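PDB 3Q1X: serine acetyltransferase, which probably catalyses transfer of an acetyl group from acetyl-CoA to the side-chain hydroxyl of L-serine, a step in cysteine biosynthesis. Local coordinates for residues R27-K32 against I123-P128; K43-D48 against E94-I99; K67-I72 against Q87-I92; A112-A117 against F177-V182; E153-V158 against I166-S171. All coordinates share one frame; numbering follows the deposited sequence.

How the contacts relate
Contacts 2 and 3 are buried and apolar, and contact 3 lies farther from the chain centre. Both use helix 82-113, and they touch where Ile44 packs on Leu68. Contact 1 is partly buried. It joins a loop to the end of helix 120-126 through an arginine, and it touches a second subunit, as does contact 4. Contacts 4 and 5 are also buried. Contact 4 starts at the C-terminal end of helix 82-113 and holds serine, so its chemistry is carboxylates and water. It lies about 30 Å from contact 3, between centres. Contact 5 lies nearest the chain centre and joins the helical part to the beta helix. It meets contact 4 through Ile166 and Ile178.

Contact 1: R27-K32 against I123-P128; sequences RDYPHK and IIRCYP
Arg125 reaches from the end of helix 120-126 into the bend of loop 27-32 and grips the carbonyl of Pro30. The main bond runs from Arg125 NH2 to Pro30 O at 2.8 Å, with an N-H...O angle of 150°. The donor lies in the carbonyl plane, on a lone pair of Pro30 O. Arg125 NH1 adds a weak bond to the same Pro30 O at 3.3 Å. The other donors are taken up outside the two segments. Arg125 NH1 also bonds Phe49 O. Arg125 NE bonds Tyr79 OH of the second subunit, and NH2 forms a salt bridge with Glu153 of that subunit.

The Arg125 chain is bent at its second torsion (chi2 -78°) and again at the third, which carries the guanidinium obliquely across Tyr29. Tyr29 CB sits over the centre of one guanidinium face, with CB to Arg125 NH1 at 3.4 Å. The ring and guanidinium planes are 21° apart. Further back, Arg125 CD makes a CH-pi contact over a ring face, 4.3 Å from the Tyr29 centroid. The hydroxyl of Tyr29 bonds Ser25 OG. Lys32 crosses the guanidinium at about a right angle, with its CG 3.6 Å from Arg125 NH2. Its amine stays farther off, NZ to Arg125 NH2 being 5.1 Å.

All three guanidinium nitrogens thus have acceptors, and one flat face lies against carbon. This would fix the rotation of the group. The acceptors come from both subunits, so the same arginine links loop 27-32 and Phe49 of its own chain to the second subunit. Glu153 of the second subunit probably offsets the closeness of the two positive side chains.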
# COMPACT_ATOMS: atom_id res chain seq x y z
N ARG A 27 11.12 17.88 21.76
CA ARG A 27 10.93 18.42 20.42
C ARG A 27 9.45 18.54 20.10
O ARG A 27 8.64 17.75 20.56
CB ARG A 27 11.61 17.52 19.38
CG ARG A 27 13.11 17.52 19.49
CD ARG A 27 13.75 16.54 18.53
NE ARG A 27 15.21 16.62 18.57
CZ ARG A 27 15.94 17.60 18.03
NH1 ARG A 27 15.35 18.61 17.40
NH2 ARG A 27 17.26 17.57 18.13
N ASP A 28 9.11 19.56 19.31
CA ASP A 28 7.77 19.68 18.76
C ASP A 28 7.81 19.25 17.30
O ASP A 28 8.28 19.97 16.41
CB ASP A 28 7.22 21.09 18.93
CG ASP A 28 6.71 21.36 20.36
OD1 ASP A 28 6.75 20.45 21.22
OD2 ASP A 28 6.28 22.50 20.61
N TYR A 29 7.30 18.04 17.07
CA TYR A 29 7.38 17.38 15.78
C TYR A 29 6.31 17.90 14.81
O TYR A 29 5.27 18.40 15.25
CB TYR A 29 7.25 15.87 15.98
CG TYR A 29 8.40 15.27 16.77
CD1 TYR A 29 9.56 14.85 16.12
CD2 TYR A 29 8.32 15.12 18.15
CE1 TYR A 29 10.62 14.31 16.83
CE2 TYR A 29 9.38 14.58 18.88
CZ TYR A 29 10.52 14.17 18.21
OH TYR A 29 11.57 13.63 18.91
N PRO A 30 6.58 17.79 13.48
CA PRO A 30 5.61 18.22 12.47
C PRO A 30 4.27 17.52 12.63
O PRO A 30 4.22 16.30 12.83
CB PRO A 30 6.28 17.80 11.15
CG PRO A 30 7.74 17.74 11.47
CD PRO A 30 7.79 17.22 12.87
N HIS A 31 3.19 18.29 12.54
CA HIS A 31 1.84 17.76 12.72
C HIS A 31 1.42 16.92 11.52
O HIS A 31 1.52 17.36 10.37
CB HIS A 31 0.83 18.87 12.99
CG HIS A 31 -0.58 18.38 13.18
ND1 HIS A 31 -1.51 18.39 12.17
CD2 HIS A 31 -1.20 17.85 14.26
CE1 HIS A 31 -2.65 17.89 12.62
NE2 HIS A 31 -2.49 17.56 13.89
N LYS A 32 0.98 15.70 11.82
CA LYS A 32 0.49 14.77 10.81
C LYS A 32 -0.99 14.47 11.06
O LYS A 32 -1.48 14.58 12.19
CB LYS A 32 1.31 13.47 10.84
CG LYS A 32 2.86 13.63 10.93
CD LYS A 32 3.48 14.57 9.89
CE LYS A 32 3.27 14.10 8.46
NZ LYS A 32 4.46 13.39 7.90
N ILE A 123 11.09 5.54 15.04
CA ILE A 123 10.23 4.37 15.00
C ILE A 123 8.81 4.74 15.40
O ILE A 123 7.84 4.40 14.70
CB ILE A 123 10.79 3.23 15.90
CG1 ILE A 123 12.26 2.96 15.53
CG2 ILE A 123 9.95 1.97 15.75
CD1 ILE A 123 12.94 1.86 16.35
N ILE A 124 8.71 5.47 16.51
CA ILE A 124 7.46 6.01 17.01
C ILE A 124 6.79 6.90 15.98
O ILE A 124 5.59 6.77 15.74
CB ILE A 124 7.69 6.79 18.32
CG1 ILE A 124 8.17 5.81 19.41
CG2 ILE A 124 6.43 7.58 18.71
CD1 ILE A 124 8.59 6.43 20.72
N ARG A 125 7.56 7.79 15.36
CA ARG A 125 7.00 8.77 14.45
C ARG A 125 6.50 8.18 13.14
O ARG A 125 5.48 8.61 12.62
CB ARG A 125 8.01 9.88 14.16
CG ARG A 125 8.21 10.86 15.31
CD ARG A 125 7.09 11.87 15.37
NE ARG A 125 6.98 12.63 14.13
CZ ARG A 125 5.99 13.46 13.83
NH1 ARG A 125 4.98 13.63 14.68
NH2 ARG A 125 6.01 14.11 12.67
N CYS A 126 7.21 7.19 12.59
CA CYS A 126 6.93 6.82 11.19
C CYS A 126 7.20 5.39 10.76
O CYS A 126 7.01 5.08 9.59
CB CYS A 126 7.68 7.77 10.25
SG CYS A 126 9.42 7.38 10.10
N TYR A 127 7.63 4.51 11.66
CA TYR A 127 7.87 3.11 11.24
C TYR A 127 6.53 2.40 11.03
O TYR A 127 5.73 2.32 11.96
CB TYR A 127 8.74 2.35 12.23
CG TYR A 127 10.23 2.39 11.94
CD1 TYR A 127 10.99 1.22 11.98
CD2 TYR A 127 10.88 3.59 11.61
CE1 TYR A 127 12.35 1.24 11.72
CE2 TYR A 127 12.26 3.62 11.34
CZ TYR A 127 12.98 2.43 11.38
OH TYR A 127 14.34 2.43 11.13
N PRO A 128 6.28 1.87 9.81
CA PRO A 128 4.94 1.36 9.50
C PRO A 128 4.56 0.09 10.27
O PRO A 128 3.40 -0.06 10.67
CB PRO A 128 5.00 1.09 7.98
CG PRO A 128 6.46 0.89 7.69
CD PRO A 128 7.21 1.75 8.67

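Contact 2: K43-D48 against E94-I99; sequences KIFFPD and EKLPSI
Phe45, the last residue of helix 36-45, meets Leu96 and Ile99 on one side of helix 82-113. Its CG lies beside the backbone N (chi1 -71°), and this carries the ring across toward segment 94-99.

Taken in order, that segment begins with Glu94 and Lys95 away from the contact. Their side chains form a long ion pair with each other. The carbonyl of Lys95 is more firmly used. It accepts two bonds, the first from Ile99 N at 2.9 Å to Lys95 O.

Leu96 comes next and crosses the Phe45 ring at about a right angle. Leu96 CD2 touches Phe45 CZ at 3.8 Å. Leu96 O lies at the ring edge, near the ring plane, 3.5 Å from Phe45 CE1. Pro97 CB points away from segment 43-48. Its nitrogen has no proton to give, and the helix is kinked here, with the N of Pro97 and of Ser98 unbonded to the turn before. Ser98 OG gives the second bond to Lys95 O, also at 2.9 Å. This hydroxyl lies 24° out of the carbonyl plane. Ile99 closes the series. Its CG2 branch, anti to the backbone N, meets Phe45 CZ obliquely at 3.8 Å.

No hydrogen bond crosses between the segments, and the contact is buried. Ile138 of helix 128-144 packs on Phe45, Leu96 and Ile99 alike. Leu65 of helix 59-79 also touches Leu96, and Leu103 of helix 82-113 touches Phe45. Pro97 rests on Gln11 of helix 2-18. The pair therefore sits inside the N-terminal helical bundle, with helix 82-113 running through it.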
# COMPACT_ATOMS: atom_id res chain seq x y z
N LYS A 43 -1.27 9.79 20.13
CA LYS A 43 -1.27 10.86 21.13
C LYS A 43 -1.34 10.31 22.55
O LYS A 43 -0.65 10.79 23.45
CB LYS A 43 -2.42 11.85 20.89
CG LYS A 43 -2.19 12.76 19.69
CD LYS A 43 -3.27 13.81 19.53
CE LYS A 43 -2.81 14.89 18.56
NZ LYS A 43 -3.95 15.65 17.98
N ILE A 44 -2.18 9.29 22.72
CA ILE A 44 -2.42 8.66 24.02
C ILE A 44 -1.19 7.93 24.55
O ILE A 44 -0.81 8.10 25.72
CB ILE A 44 -3.62 7.67 23.92
CG1 ILE A 44 -4.91 8.42 23.54
CG2 ILE A 44 -3.79 6.88 25.22
CD1 ILE A 44 -6.05 7.53 23.07
N PHE A 45 -0.57 7.12 23.70
CA PHE A 45 0.59 6.31 24.11
C PHE A 45 1.92 7.04 24.08
O PHE A 45 2.78 6.77 24.92
CB PHE A 45 0.69 5.04 23.26
CG PHE A 45 -0.37 4.01 23.56
CD1 PHE A 45 -0.70 3.67 24.87
CD2 PHE A 45 -1.02 3.36 22.51
CE1 PHE A 45 -1.69 2.71 25.13
CE2 PHE A 45 -1.99 2.39 22.76
CZ PHE A 45 -2.33 2.06 24.07
N PHE A 46 2.10 7.94 23.11
CA PHE A 46 3.37 8.67 22.96
C PHE A 46 3.15 10.17 22.70
O PHE A 46 3.51 10.68 21.62
CB PHE A 46 4.22 8.02 21.86
CG PHE A 46 4.42 6.54 22.05
CD1 PHE A 46 5.35 6.06 22.96
CD2 PHE A 46 3.65 5.62 21.33
CE1 PHE A 46 5.52 4.69 23.16
CE2 PHE A 46 3.81 4.25 21.52
CZ PHE A 46 4.75 3.78 22.44
N PRO A 47 2.57 10.88 23.69
CA PRO A 47 2.20 12.29 23.50
C PRO A 47 3.36 13.23 23.13
O PRO A 47 3.13 14.21 22.43
CB PRO A 47 1.62 12.69 24.86
CG PRO A 47 2.11 11.66 25.82
CD PRO A 47 2.19 10.40 25.03
N ASP A 48 4.57 12.94 23.59
CA ASP A 48 5.75 13.78 23.29
C ASP A 48 6.03 13.90 21.80
O ASP A 48 6.68 14.85 21.35
CB ASP A 48 7.00 13.22 23.96
CG ASP A 48 7.10 13.57 25.43
OD1 ASP A 48 6.31 14.42 25.91
OD2 ASP A 48 7.98 13.01 26.09
N GLU A 94 -9.68 -1.08 29.98
CA GLU A 94 -9.03 -1.98 30.93
C GLU A 94 -7.61 -2.39 30.52
O GLU A 94 -6.70 -2.37 31.35
CB GLU A 94 -9.87 -3.23 31.12
CG GLU A 94 -9.40 -4.13 32.26
CD GLU A 94 -10.11 -5.48 32.28
OE1 GLU A 94 -11.16 -5.64 31.62
OE2 GLU A 94 -9.60 -6.40 32.97
N LYS A 95 -7.44 -2.74 29.24
CA LYS A 95 -6.17 -3.24 28.72
C LYS A 95 -5.16 -2.17 28.31
O LYS A 95 -4.02 -2.51 28.00
CB LYS A 95 -6.42 -4.17 27.52
CG LYS A 95 -7.09 -5.49 27.85
CD LYS A 95 -6.08 -6.54 28.30
CE LYS A 95 -6.81 -7.78 28.79
NZ LYS A 95 -7.45 -7.56 30.13
N LEU A 96 -5.54 -0.90 28.29
CA LEU A 96 -4.63 0.13 27.74
C LEU A 96 -3.28 0.26 28.46
O LEU A 96 -2.24 0.43 27.79
CB LEU A 96 -5.32 1.50 27.59
CG LEU A 96 -6.41 1.54 26.52
CD1 LEU A 96 -7.10 2.90 26.52
CD2 LEU A 96 -5.85 1.23 25.14
N PRO A 97 -3.26 0.16 29.80
CA PRO A 97 -1.94 0.16 30.46
C PRO A 97 -1.05 -1.02 30.05
O PRO A 97 0.14 -0.80 29.78
CB PRO A 97 -2.29 0.11 31.95
CG PRO A 97 -3.63 0.74 32.03
CD PRO A 97 -4.36 0.28 30.78
N SER A 98 -1.61 -2.23 29.97
CA SER A 98 -0.80 -3.39 29.59
C SER A 98 -0.33 -3.30 28.14
O SER A 98 0.81 -3.66 27.83
CB SER A 98 -1.53 -4.72 29.86
OG SER A 98 -2.68 -4.88 29.08
N ILE A 99 -1.19 -2.81 27.26
CA ILE A 99 -0.82 -2.55 25.87
C ILE A 99 0.33 -1.54 25.79
O ILE A 99 1.28 -1.74 25.03
CB ILE A 99 -2.04 -2.11 25.03
CG1 ILE A 99 -3.06 -3.26 24.98
CG2 ILE A 99 -1.60 -1.66 23.63
CD1 ILE A 99 -4.42 -2.89 24.45

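Contact 3: K67-I72 against Q87-I92; sequences KLVDYI and QCVMAI
Ile72 N donates to Leu68 O at 2.9 Å, and this helical bond holds in place a residue that packs across on Val89 and Ile92. The contact itself is wholly apolar. It joins helix 59-79 to helix 82-113, an antiparallel helical hairpin with a short connection. The local axes come within 10.3 Å and run at 147° to each other. Val69 and Val89 lie closest, with CA atoms 6.7 Å apart.

The CG1 methyl of Val89 wedges against both methyls of Val69. It lies 3.7 Å from Val69 CG1 and 3.8 Å from Val69 CG2. The other methyl of Val89, CG2, turns to Ile72 and meets its CG2 at 3.8 Å. Ile72 has CG1 beside the backbone N (chi1 -66°), which leaves the short CG2 branch anti to that N. This branch touches both partners. Ile92 reaches it tip to tip, its CD1 3.9 Å from Ile72 CG2. CG1 of Val89 thus faces Val69 and CG2 faces Ile72.

Other helices cover the flanks. Tyr150 of helix 150-162 packs on Ile72, while Val141 and Leu142 of helix 128-144 pack on Ile92. Leu68 packs on Lys40 and Leu41 of helix 36-45. At another edge Met1 lies on Val69, so the apolar seam is flanked by the N-terminus and three further helices.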
# COMPACT_ATOMS: atom_id res chain seq x y z
N LYS A 67 -12.14 11.09 23.18
CA LYS A 67 -12.43 11.19 21.75
C LYS A 67 -12.34 9.82 21.08
O LYS A 67 -13.22 9.46 20.29
CB LYS A 67 -11.51 12.18 21.05
CG LYS A 67 -11.77 13.63 21.42
CD LYS A 67 -11.20 14.56 20.34
CE LYS A 67 -10.55 15.81 20.93
NZ LYS A 67 -11.52 16.70 21.62
N LEU A 68 -11.29 9.07 21.41
CA LEU A 68 -11.12 7.70 20.91
C LEU A 68 -12.23 6.76 21.37
O LEU A 68 -12.80 6.02 20.56
CB LEU A 68 -9.76 7.12 21.32
CG LEU A 68 -9.42 5.74 20.74
CD1 LEU A 68 -9.29 5.75 19.21
CD2 LEU A 68 -8.18 5.18 21.38
N VAL A 69 -12.53 6.78 22.67
CA VAL A 69 -13.59 5.95 23.24
C VAL A 69 -14.93 6.25 22.57
O VAL A 69 -15.66 5.33 22.19
CB VAL A 69 -13.67 6.13 24.79
CG1 VAL A 69 -15.07 5.82 25.32
CG2 VAL A 69 -12.63 5.26 25.47
N ASP A 70 -15.26 7.52 22.41
CA ASP A 70 -16.53 7.89 21.79
C ASP A 70 -16.61 7.39 20.35
O ASP A 70 -17.66 6.91 19.92
CB ASP A 70 -16.78 9.40 21.88
CG ASP A 70 -17.15 9.85 23.30
OD1 ASP A 70 -17.65 9.03 24.10
OD2 ASP A 70 -16.96 11.05 23.59
N TYR A 71 -15.49 7.48 19.62
CA TYR A 71 -15.43 7.06 18.22
C TYR A 71 -15.60 5.54 18.07
O TYR A 71 -16.41 5.08 17.25
CB TYR A 71 -14.13 7.54 17.57
CG TYR A 71 -14.01 7.21 16.09
CD1 TYR A 71 -14.37 8.14 15.11
CD2 TYR A 71 -13.51 5.98 15.68
CE1 TYR A 71 -14.25 7.84 13.75
CE2 TYR A 71 -13.39 5.67 14.32
CZ TYR A 71 -13.76 6.60 13.36
OH TYR A 71 -13.63 6.28 12.03
N ILE A 72 -14.85 4.77 18.87
CA ILE A 72 -14.91 3.30 18.82
C ILE A 72 -16.29 2.81 19.28
O ILE A 72 -16.87 1.91 18.67
CB ILE A 72 -13.78 2.62 19.66
CG1 ILE A 72 -12.40 2.92 19.06
CG2 ILE A 72 -14.01 1.10 19.78
CD1 ILE A 72 -11.21 2.37 19.88
N GLN A 87 -19.49 -2.67 26.69
CA GLN A 87 -18.66 -3.74 27.25
C GLN A 87 -17.31 -3.90 26.56
O GLN A 87 -16.28 -4.12 27.21
CB GLN A 87 -19.41 -5.07 27.19
CG GLN A 87 -20.70 -5.06 28.00
CD GLN A 87 -21.62 -6.21 27.65
OE1 GLN A 87 -21.50 -6.83 26.59
NE2 GLN A 87 -22.56 -6.50 28.54
N CYS A 88 -17.32 -3.79 25.23
CA CYS A 88 -16.10 -3.92 24.45
C CYS A 88 -15.14 -2.78 24.70
O CYS A 88 -13.94 -2.99 24.78
CB CYS A 88 -16.42 -4.02 22.96
SG CYS A 88 -17.14 -5.60 22.52
N VAL A 89 -15.69 -1.57 24.83
CA VAL A 89 -14.86 -0.38 25.03
C VAL A 89 -14.33 -0.30 26.46
O VAL A 89 -13.23 0.20 26.70
CB VAL A 89 -15.60 0.92 24.64
CG1 VAL A 89 -14.82 2.14 25.05
CG2 VAL A 89 -15.83 0.95 23.13
N MET A 90 -15.12 -0.80 27.41
CA MET A 90 -14.64 -0.95 28.78
C MET A 90 -13.46 -1.93 28.83
O MET A 90 -12.50 -1.68 29.55
CB MET A 90 -15.77 -1.38 29.73
CG MET A 90 -16.80 -0.27 30.03
SD MET A 90 -16.18 1.22 30.85
CE MET A 90 -16.32 0.75 32.57
N ALA A 91 -13.54 -3.00 28.03
CA ALA A 91 -12.45 -3.97 27.88
C ALA A 91 -11.18 -3.38 27.25
O ALA A 91 -10.07 -3.68 27.69
CB ALA A 91 -12.90 -5.15 27.09
N ILE A 92 -11.34 -2.55 26.22
CA ILE A 92 -10.20 -1.81 25.67
C ILE A 92 -9.55 -0.93 26.74
O ILE A 92 -8.34 -1.02 27.00
CB ILE A 92 -10.60 -0.93 24.45
CG1 ILE A 92 -11.02 -1.79 23.26
CG2 ILE A 92 -9.43 -0.05 24.03
CD1 ILE A 92 -11.85 -1.04 22.22

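Contact 4: A112-A117 against F177-V182; sequences AGDPAA and FIDHGV. With SER (serine), chain B.
Asp114 and Asp179 hold the amino group of bound serine where the end of helix 82-113 meets the left-handed beta helix. Asp114 lies near the C-terminal end of the helix and Asp179 near strand 177-178. The two side chains cross at about a right angle, their carboxylate planes 53° apart. CG is anti to the backbone N in both (chi1 -173° and -160°), and both carboxylates reach the serine N. Asp114 OD1 accepts from the serine N at 2.8 Å, and Asp179 OD2 from the same N at 2.7 Å.

Asp114 is held in turn by an Asx turn. Ala116 N reaches Asp114 OD1 at 3.0 Å, from above the carboxylate plane. OD2 probably hydrogen-bonds with Tyr127 OH. Two waters bridge the segments, one between Gly113 O and Asp179 OD2, the other between Asp114 OD2 and Asp179 OD1. Phe177 turns its ring edge to Gly113 O, while Asp114 CB meets the ring obliquely, 4.0 Å from Phe177 CZ.

Arg222 of the second subunit also bonds the serine, so the pocket lies between chains. His180 presents its ring edge to the ligand, in a short carbon-oxygen approach of 2.9 Å from His180 CE1 to the serine OG.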
# COMPACT_ATOMS: atom_id res chain seq x y z
N ALA A 112 16.37 -2.75 18.26
CA ALA A 112 17.35 -3.83 18.37
C ALA A 112 17.52 -4.65 17.09
O ALA A 112 18.59 -5.22 16.86
CB ALA A 112 17.02 -4.73 19.54
N GLY A 113 16.47 -4.70 16.27
CA GLY A 113 16.46 -5.50 15.05
C GLY A 113 16.75 -4.75 13.74
O GLY A 113 16.76 -5.36 12.66
N ASP A 114 16.97 -3.43 13.84
CA ASP A 114 17.12 -2.59 12.65
C ASP A 114 18.33 -1.63 12.69
O ASP A 114 18.28 -0.58 13.33
CB ASP A 114 15.85 -1.77 12.40
CG ASP A 114 15.90 -1.01 11.07
OD1 ASP A 114 16.79 -1.29 10.24
OD2 ASP A 114 15.04 -0.11 10.87
N PRO A 115 19.41 -1.97 11.96
CA PRO A 115 20.60 -1.12 11.92
C PRO A 115 20.32 0.27 11.35
O PRO A 115 21.12 1.18 11.55
CB PRO A 115 21.56 -1.87 11.00
CG PRO A 115 21.08 -3.26 10.98
CD PRO A 115 19.61 -3.22 11.20
N ALA A 116 19.19 0.43 10.65
CA ALA A 116 18.81 1.71 10.05
C ALA A 116 18.16 2.68 11.03
O ALA A 116 18.05 3.86 10.73
CB ALA A 116 17.90 1.49 8.82
N ALA A 117 17.74 2.20 12.21
CA ALA A 117 17.03 3.05 13.17
C ALA A 117 18.00 3.88 14.01
O ALA A 117 18.86 3.33 14.68
CB ALA A 117 16.10 2.21 14.08
N PHE A 177 8.36 -7.18 16.02
CA PHE A 177 8.86 -6.26 15.00
C PHE A 177 8.61 -6.74 13.58
O PHE A 177 9.05 -7.82 13.19
CB PHE A 177 10.35 -5.99 15.21
CG PHE A 177 10.97 -5.04 14.20
CD1 PHE A 177 10.35 -3.84 13.85
CD2 PHE A 177 12.22 -5.33 13.65
CE1 PHE A 177 10.95 -2.96 12.93
CE2 PHE A 177 12.83 -4.46 12.74
CZ PHE A 177 12.19 -3.27 12.38
N ILE A 178 7.88 -5.93 12.81
CA ILE A 178 7.77 -6.10 11.37
C ILE A 178 8.63 -5.01 10.71
O ILE A 178 8.34 -3.83 10.84
CB ILE A 178 6.30 -5.98 10.87
CG1 ILE A 178 5.43 -7.09 11.47
CG2 ILE A 178 6.26 -6.02 9.35
CD1 ILE A 178 3.95 -6.77 11.49
N ASP A 179 9.68 -5.42 10.02
CA ASP A 179 10.52 -4.48 9.27
C ASP A 179 10.06 -4.41 7.83
O ASP A 179 9.81 -5.45 7.21
CB ASP A 179 11.98 -4.92 9.31
CG ASP A 179 12.95 -3.80 8.98
OD1 ASP A 179 12.53 -2.62 8.77
OD2 ASP A 179 14.15 -4.08 8.95
N HIS A 180 9.95 -3.18 7.33
CA HIS A 180 9.52 -2.87 5.94
C HIS A 180 8.03 -3.12 5.76
O HIS A 180 7.26 -2.17 5.57
CB HIS A 180 10.40 -3.59 4.91
CG HIS A 180 11.81 -3.11 4.91
ND1 HIS A 180 12.88 -3.90 5.30
CD2 HIS A 180 12.33 -1.89 4.62
CE1 HIS A 180 14.00 -3.20 5.20
NE2 HIS A 180 13.69 -1.98 4.79
N GLY A 181 7.61 -4.38 5.82
CA GLY A 181 6.24 -4.70 6.15
C GLY A 181 5.29 -4.91 4.99
O GLY A 181 4.31 -5.64 5.12
N VAL A 182 5.54 -4.26 3.86
CA VAL A 182 4.61 -4.42 2.74
C VAL A 182 4.44 -5.89 2.39
O VAL A 182 5.42 -6.62 2.19
CB VAL A 182 5.02 -3.58 1.52
CG1 VAL A 182 4.20 -3.97 0.30
CG2 VAL A 182 4.81 -2.10 1.82
N SER B . 16.08 -2.50 7.86
CA SER B . 17.18 -3.51 7.74
C SER B . 18.51 -2.83 7.47
O SER B . 18.57 -1.61 7.30
CB SER B . 16.86 -4.51 6.63
OG SER B . 16.85 -3.88 5.35
OXT SER B . 19.54 -3.48 7.41
O HOH W 1 15.95 -5.72 10.07
O HOH W 2 13.75 -0.24 8.53

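Contact 5: E153-V158 against I166-S171; sequences EMMESV and IHPGAS
Met155 folds back on itself to meet Ile166 and Pro168. Its CG lies beside the backbone N (chi1 -66°), and the chain bends again at chi2 (-45°) and chi3 (-68°). The hook this makes curls round Ile166 O. Met155 CG is 3.5 Å from Ile166 O, and CB and CE come equally near. The terminal methyl also touches the side chain, with Met155 CE 4.0 Å from Ile166 CB. Pro168 slides past the methionine in the opposite direction, its CD 3.8 Å from Met155 CG.

Pro168 sits in a type I turn from His167 to Ala170, closed by Ala170 N to His167 O at 3.0 Å. This turn is a corner of the left-handed beta helix, between strands 165-166 and 171-172. Helix 150-162 lies against it, and Ala139 of helix 128-144 also packs on Met155. His140 of that helix bonds Pro168 O.

No direct hydrogen bond crosses the contact. A water lies between the backbones instead, 2.8 Å from Met155 O and accepting from Ile166 N at 3.0 Å. Helix and coil are therefore joined by apolar packing of one flexible side chain, with a single water meeting the backbone polar groups beside it.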
# COMPACT_ATOMS: atom_id res chain seq x y z
N GLU A 153 -12.57 -3.67 10.24
CA GLU A 153 -12.55 -2.38 9.52
C GLU A 153 -11.36 -1.53 9.96
O GLU A 153 -10.67 -0.94 9.13
CB GLU A 153 -13.84 -1.60 9.76
CG GLU A 153 -13.96 -0.32 8.94
CD GLU A 153 -15.38 0.22 8.91
OE1 GLU A 153 -15.98 0.37 10.00
OE2 GLU A 153 -15.88 0.49 7.81
N MET A 154 -11.13 -1.49 11.27
CA MET A 154 -9.99 -0.78 11.83
C MET A 154 -8.68 -1.29 11.23
O MET A 154 -7.83 -0.50 10.81
CB MET A 154 -9.97 -0.96 13.34
CG MET A 154 -9.03 -0.01 14.07
SD MET A 154 -8.85 -0.39 15.83
CE MET A 154 -10.49 -0.91 16.21
N MET A 155 -8.52 -2.61 11.17
CA MET A 155 -7.30 -3.18 10.60
C MET A 155 -7.18 -3.00 9.08
O MET A 155 -6.07 -2.97 8.53
CB MET A 155 -7.14 -4.65 10.97
CG MET A 155 -6.93 -4.90 12.45
SD MET A 155 -5.74 -3.82 13.22
CE MET A 155 -4.21 -4.38 12.45
N GLU A 156 -8.31 -2.83 8.39
CA GLU A 156 -8.28 -2.47 6.97
C GLU A 156 -7.78 -1.03 6.73
O GLU A 156 -7.19 -0.73 5.68
CB GLU A 156 -9.63 -2.72 6.30
CG GLU A 156 -9.95 -4.20 6.05
CD GLU A 156 -8.88 -4.96 5.31
OE1 GLU A 156 -8.17 -4.37 4.46
OE2 GLU A 156 -8.75 -6.17 5.57
N SER A 157 -8.00 -0.15 7.71
CA SER A 157 -7.35 1.16 7.70
C SER A 157 -5.82 1.02 7.78
O SER A 157 -5.09 1.64 7.01
CB SER A 157 -7.86 2.06 8.82
OG SER A 157 -9.20 2.44 8.60
N VAL A 158 -5.36 0.19 8.71
CA VAL A 158 -3.94 -0.16 8.81
C VAL A 158 -3.43 -0.77 7.49
O VAL A 158 -2.39 -0.36 6.96
CB VAL A 158 -3.70 -1.14 9.98
CG1 VAL A 158 -2.30 -1.72 9.91
CG2 VAL A 158 -3.96 -0.45 11.33
N ILE A 166 -2.98 -7.61 9.11
CA ILE A 166 -3.02 -8.40 10.34
C ILE A 166 -4.47 -8.53 10.75
O ILE A 166 -5.11 -7.52 11.07
CB ILE A 166 -2.23 -7.72 11.49
CG1 ILE A 166 -0.76 -7.50 11.11
CG2 ILE A 166 -2.33 -8.57 12.77
CD1 ILE A 166 0.06 -6.82 12.20
N HIS A 167 -4.99 -9.75 10.73
CA HIS A 167 -6.36 -9.96 11.18
C HIS A 167 -6.48 -9.67 12.67
O HIS A 167 -5.61 -10.09 13.44
CB HIS A 167 -6.85 -11.38 10.89
CG HIS A 167 -8.32 -11.54 11.11
ND1 HIS A 167 -9.23 -11.54 10.08
CD2 HIS A 167 -9.03 -11.65 12.25
CE1 HIS A 167 -10.45 -11.68 10.58
NE2 HIS A 167 -10.36 -11.75 11.90
N PRO A 168 -7.53 -8.93 13.10
CA PRO A 168 -7.65 -8.61 14.52
C PRO A 168 -7.67 -9.81 15.46
O PRO A 168 -7.40 -9.66 16.65
CB PRO A 168 -8.98 -7.83 14.60
CG PRO A 168 -9.71 -8.17 13.33
CD PRO A 168 -8.60 -8.28 12.32
N GLY A 169 -7.98 -10.99 14.91
CA GLY A 169 -7.99 -12.26 15.67
C GLY A 169 -6.62 -12.83 16.02
O GLY A 169 -6.49 -13.61 16.96
N ALA A 170 -5.59 -12.44 15.26
CA ALA A 170 -4.23 -12.92 15.53
C ALA A 170 -3.83 -12.60 16.96
O ALA A 170 -4.20 -11.55 17.50
CB ALA A 170 -3.25 -12.30 14.55
N SER A 171 -3.10 -13.52 17.58
CA SER A 171 -2.57 -13.33 18.92
C SER A 171 -1.06 -13.14 18.83
O SER A 171 -0.36 -14.01 18.34
CB SER A 171 -2.91 -14.52 19.81
OG SER A 171 -4.27 -14.88 19.68
O HOH W 3 -3.89 -4.72 8.92